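Local coordinates for DegV family protein (Eubacterium eligens, PDB 3FDJ) that is of unknown function but belongs to the DegV family, and so probably binds a fatty acid, as relatives do, at residues D43-L48 against A266-I271. Sequence-based numbering, arbitrary orientation.
Sequences DIHRML and AERGGI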
ATOM      1  N   ASP A  43      11.050  -8.117  12.347  1.00 14.98           N
ATOM      2  CA  ASP A  43      12.378  -7.777  11.863  1.00 14.80           C
ATOM      3  C   ASP A  43      12.405  -8.065  10.358  1.00 13.90           C
ATOM      4  O   ASP A  43      12.630  -9.189   9.921  1.00 13.20           O
ATOM      5  CB  ASP A  43      13.454  -8.586  12.603  1.00 14.79           C
ATOM      6  CG  ASP A  43      14.874  -8.279  12.106  1.00 17.08           C
ATOM      7  OD1 ASP A  43      15.035  -7.661  11.030  1.00 19.25           O
ATOM      8  OD2 ASP A  43      15.844  -8.660  12.797  1.00 19.28           O
ATOM      9  N   ILE A  44      12.147  -7.034   9.577  1.00 14.22           N
ATOM     10  CA  ILE A  44      11.956  -7.204   8.134  1.00 14.07           C
ATOM     11  C   ILE A  44      13.253  -7.589   7.454  1.00 13.95           C
ATOM     12  O   ILE A  44      13.257  -8.425   6.564  1.00 13.84           O
ATOM     13  CB  ILE A  44      11.363  -5.937   7.500  1.00 14.01           C
ATOM     14  CG1 ILE A  44       9.902  -5.794   7.912  1.00 14.57           C
ATOM     15  CG2 ILE A  44      11.481  -5.982   5.974  1.00 13.52           C
ATOM     16  CD1 ILE A  44       9.327  -4.415   7.729  1.00 14.10           C
ATOM     17  N   HIS A  45      14.359  -6.997   7.894  1.00 14.73           N
ATOM     18  CA  HIS A  45      15.678  -7.295   7.331  1.00 14.68           C
ATOM     19  C   HIS A  45      16.002  -8.783   7.476  1.00 14.89           C
ATOM     20  O   HIS A  45      16.463  -9.429   6.532  1.00 14.10           O
ATOM     21  CB  HIS A  45      16.744  -6.433   8.012  1.00 15.46           C
ATOM     22  CG  HIS A  45      18.113  -6.589   7.424  1.00 16.59           C
ATOM     23  ND1 HIS A  45      18.480  -6.004   6.230  1.00 18.65           N
ATOM     24  CD2 HIS A  45      19.197  -7.276   7.855  1.00 18.85           C
ATOM     25  CE1 HIS A  45      19.731  -6.326   5.949  1.00 19.37           C
ATOM     26  NE2 HIS A  45      20.191  -7.095   6.920  1.00 20.36           N
ATOM     27  N   ARG A  46      15.726  -9.332   8.657  1.00 14.71           N
ATOM     28  CA  ARG A  46      15.884 -10.755   8.908  1.00 14.87           C
ATOM     29  C   ARG A  46      14.965 -11.612   8.015  1.00 14.58           C
ATOM     30  O   ARG A  46      15.385 -12.639   7.471  1.00 14.11           O
ATOM     31  CB  ARG A  46      15.619 -11.063  10.393  1.00 14.88           C
ATOM     32  CG  ARG A  46      15.553 -12.547  10.721  1.00 16.80           C
ATOM     33  CD  ARG A  46      15.376 -12.806  12.223  1.00 18.94           C
ATOM     34  NE  ARG A  46      15.257 -14.236  12.493  1.00 19.78           N
ATOM     35  CZ  ARG A  46      14.141 -14.958  12.373  1.00 21.24           C
ATOM     36  NH1 ARG A  46      12.992 -14.409  11.991  1.00 20.35           N
ATOM     37  NH2 ARG A  46      14.175 -16.260  12.637  1.00 21.36           N
HETATM   38  N   MSE A  47      13.708 -11.198   7.881  1.00 14.51           N
HETATM   39  CA  MSE A  47      12.768 -11.942   7.054  1.00 14.01           C
HETATM   40  C   MSE A  47      13.253 -11.997   5.605  1.00 14.13           C
HETATM   41  O   MSE A  47      13.211 -13.048   4.974  1.00 13.88           O
HETATM   42  CB  MSE A  47      11.379 -11.300   7.098  1.00 13.61           C
HETATM   43  CG  MSE A  47      10.340 -12.083   6.319  1.00 13.03           C
HETATM   44 SE   MSE A  47       8.655 -11.123   6.197  0.80 13.72          SE
HETATM   45  CE  MSE A  47       9.180  -9.677   4.978  1.00 14.06           C
ATOM     46  N   LEU A  48      13.681 -10.856   5.073  1.00 14.51           N
ATOM     47  CA  LEU A  48      14.166 -10.806   3.697  1.00 14.90           C
ATOM     48  C   LEU A  48      15.400 -11.700   3.513  1.00 15.36           C
ATOM     49  O   LEU A  48      15.541 -12.355   2.477  1.00 14.68           O
ATOM     50  CB  LEU A  48      14.480  -9.368   3.287  1.00 15.10           C
ATOM     51  CG  LEU A  48      13.276  -8.419   3.174  1.00 14.57           C
ATOM     52  CD1 LEU A  48      13.747  -6.994   2.931  1.00 15.51           C
ATOM     53  CD2 LEU A  48      12.335  -8.875   2.084  1.00 14.83           C
ATOM     54  N   ALA A 266       7.050  -6.431  -2.917  1.00  9.92           N
ATOM     55  CA  ALA A 266       7.892  -5.511  -3.712  1.00 11.26           C
ATOM     56  C   ALA A 266       9.346  -5.963  -3.803  1.00 10.93           C
ATOM     57  O   ALA A 266      10.043  -5.645  -4.772  1.00 11.20           O
ATOM     58  CB  ALA A 266       7.800  -4.080  -3.184  1.00  9.86           C
ATOM     59  N   GLU A 267       9.785  -6.694  -2.786  1.00 10.99           N
ATOM     60  CA  GLU A 267      11.129  -7.288  -2.671  1.00 11.17           C
ATOM     61  C   GLU A 267      12.247  -6.274  -2.478  1.00 10.92           C
ATOM     62  O   GLU A 267      12.064  -5.075  -2.641  1.00  8.78           O
ATOM     63  CB  GLU A 267      11.420  -8.276  -3.801  1.00 12.27           C
ATOM     64  CG  GLU A 267      10.444  -9.438  -3.753  1.00 14.89           C
ATOM     65  CD  GLU A 267      10.867 -10.645  -4.568  1.00 18.55           C
ATOM     66  OE1 GLU A 267      12.044 -11.070  -4.450  1.00 20.82           O
ATOM     67  OE2 GLU A 267       9.991 -11.191  -5.283  1.00 17.21           O
ATOM     68  N   ARG A 268      13.402  -6.779  -2.068  1.00 11.31           N
ATOM     69  CA  ARG A 268      14.541  -5.928  -1.817  1.00 11.97           C
ATOM     70  C   ARG A 268      14.821  -5.074  -3.041  1.00 11.29           C
ATOM     71  O   ARG A 268      14.841  -5.569  -4.174  1.00 10.70           O
ATOM     72  CB  ARG A 268      15.774  -6.775  -1.488  1.00 12.71           C
ATOM     73  CG  ARG A 268      16.696  -6.137  -0.526  1.00 18.13           C
ATOM     74  CD  ARG A 268      17.585  -7.209   0.118  1.00 21.10           C
ATOM     75  NE  ARG A 268      17.524  -7.136   1.574  1.00 24.94           N
ATOM     76  CZ  ARG A 268      17.794  -8.142   2.405  1.00 24.68           C
ATOM     77  NH1 ARG A 268      18.126  -9.345   1.943  1.00 26.61           N
ATOM     78  NH2 ARG A 268      17.724  -7.944   3.715  1.00 26.56           N
ATOM     79  N   GLY A 269      15.008  -3.781  -2.793  1.00 10.55           N
ATOM     80  CA  GLY A 269      15.307  -2.814  -3.833  1.00  9.62           C
ATOM     81  C   GLY A 269      14.077  -2.079  -4.326  1.00  8.73           C
ATOM     82  O   GLY A 269      14.177  -1.063  -5.013  1.00  9.58           O
ATOM     83  N   GLY A 270      12.899  -2.604  -4.018  1.00  9.34           N
ATOM     84  CA  GLY A 270      11.675  -2.099  -4.595  1.00  8.75           C
ATOM     85  C   GLY A 270      11.260  -0.728  -4.092  1.00  8.74           C
ATOM     86  O   GLY A 270      11.573  -0.329  -2.936  1.00  8.14           O
ATOM     87  N   ILE A 271      10.572  -0.000  -4.977  0.50  8.66           N
ATOM     88  CA  ILE A 271       9.995   1.312  -4.690  0.50  9.08           C
ATOM     89  C   ILE A 271       8.508   1.286  -5.036  0.50  8.99           C
ATOM     90  O   ILE A 271       8.119   0.679  -6.036  0.50  9.14           O
ATOM     91  CB  ILE A 271      10.669   2.403  -5.549  0.50  9.40           C
ATOM     92  CG1 ILE A 271      12.145   2.570  -5.159  0.50  9.76           C
ATOM     93  CG2 ILE A 271       9.898   3.724  -5.460  0.50 10.13           C
ATOM     94  CD1 ILE A 271      12.352   3.151  -3.798  0.50  9.09           C
TER
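Arg268 reaches out of a tight turn and lays its guanidinium against the first turns of helix 44-52, with Leu48 over one face and His45 at the edge. Leu48 CB sits 3.6 Å from Arg268 CZ, displaced toward the rim of the flat group, while Leu48 CD1 lies 4.0 Å from Arg268 NE. His45 ND1 meets the edge of the guanidinium near its plane, 3.3 Å from Arg268 NH2, which itself lies obliquely to the imidazole; the two planes stand 58° apart, so they do not stack. With CG anti to the backbone N (chi1 -175°), His45 carries its ring up to Arg268 NH2, and its ND1 is hydrogen-bonded to Glu232, which also takes a salt bridge from Arg268 NE. A bend at chi3 (-127°) turns the arginine's end onto the helix, where NH1 forms salt bridges with Asp49 and Glu52. A leucine in place of Arg268 would probably leave these three carboxylates without their shared positive partner and uncover Leu48 CB. This network of one arginine, three acidic groups and a histidine joins helix 44-52 of the N-terminal α/β part to the type II beta turn, Glu267 to Gly270, before strand 271-276 of the C-terminal sheet, as in the two-domain DegV fold.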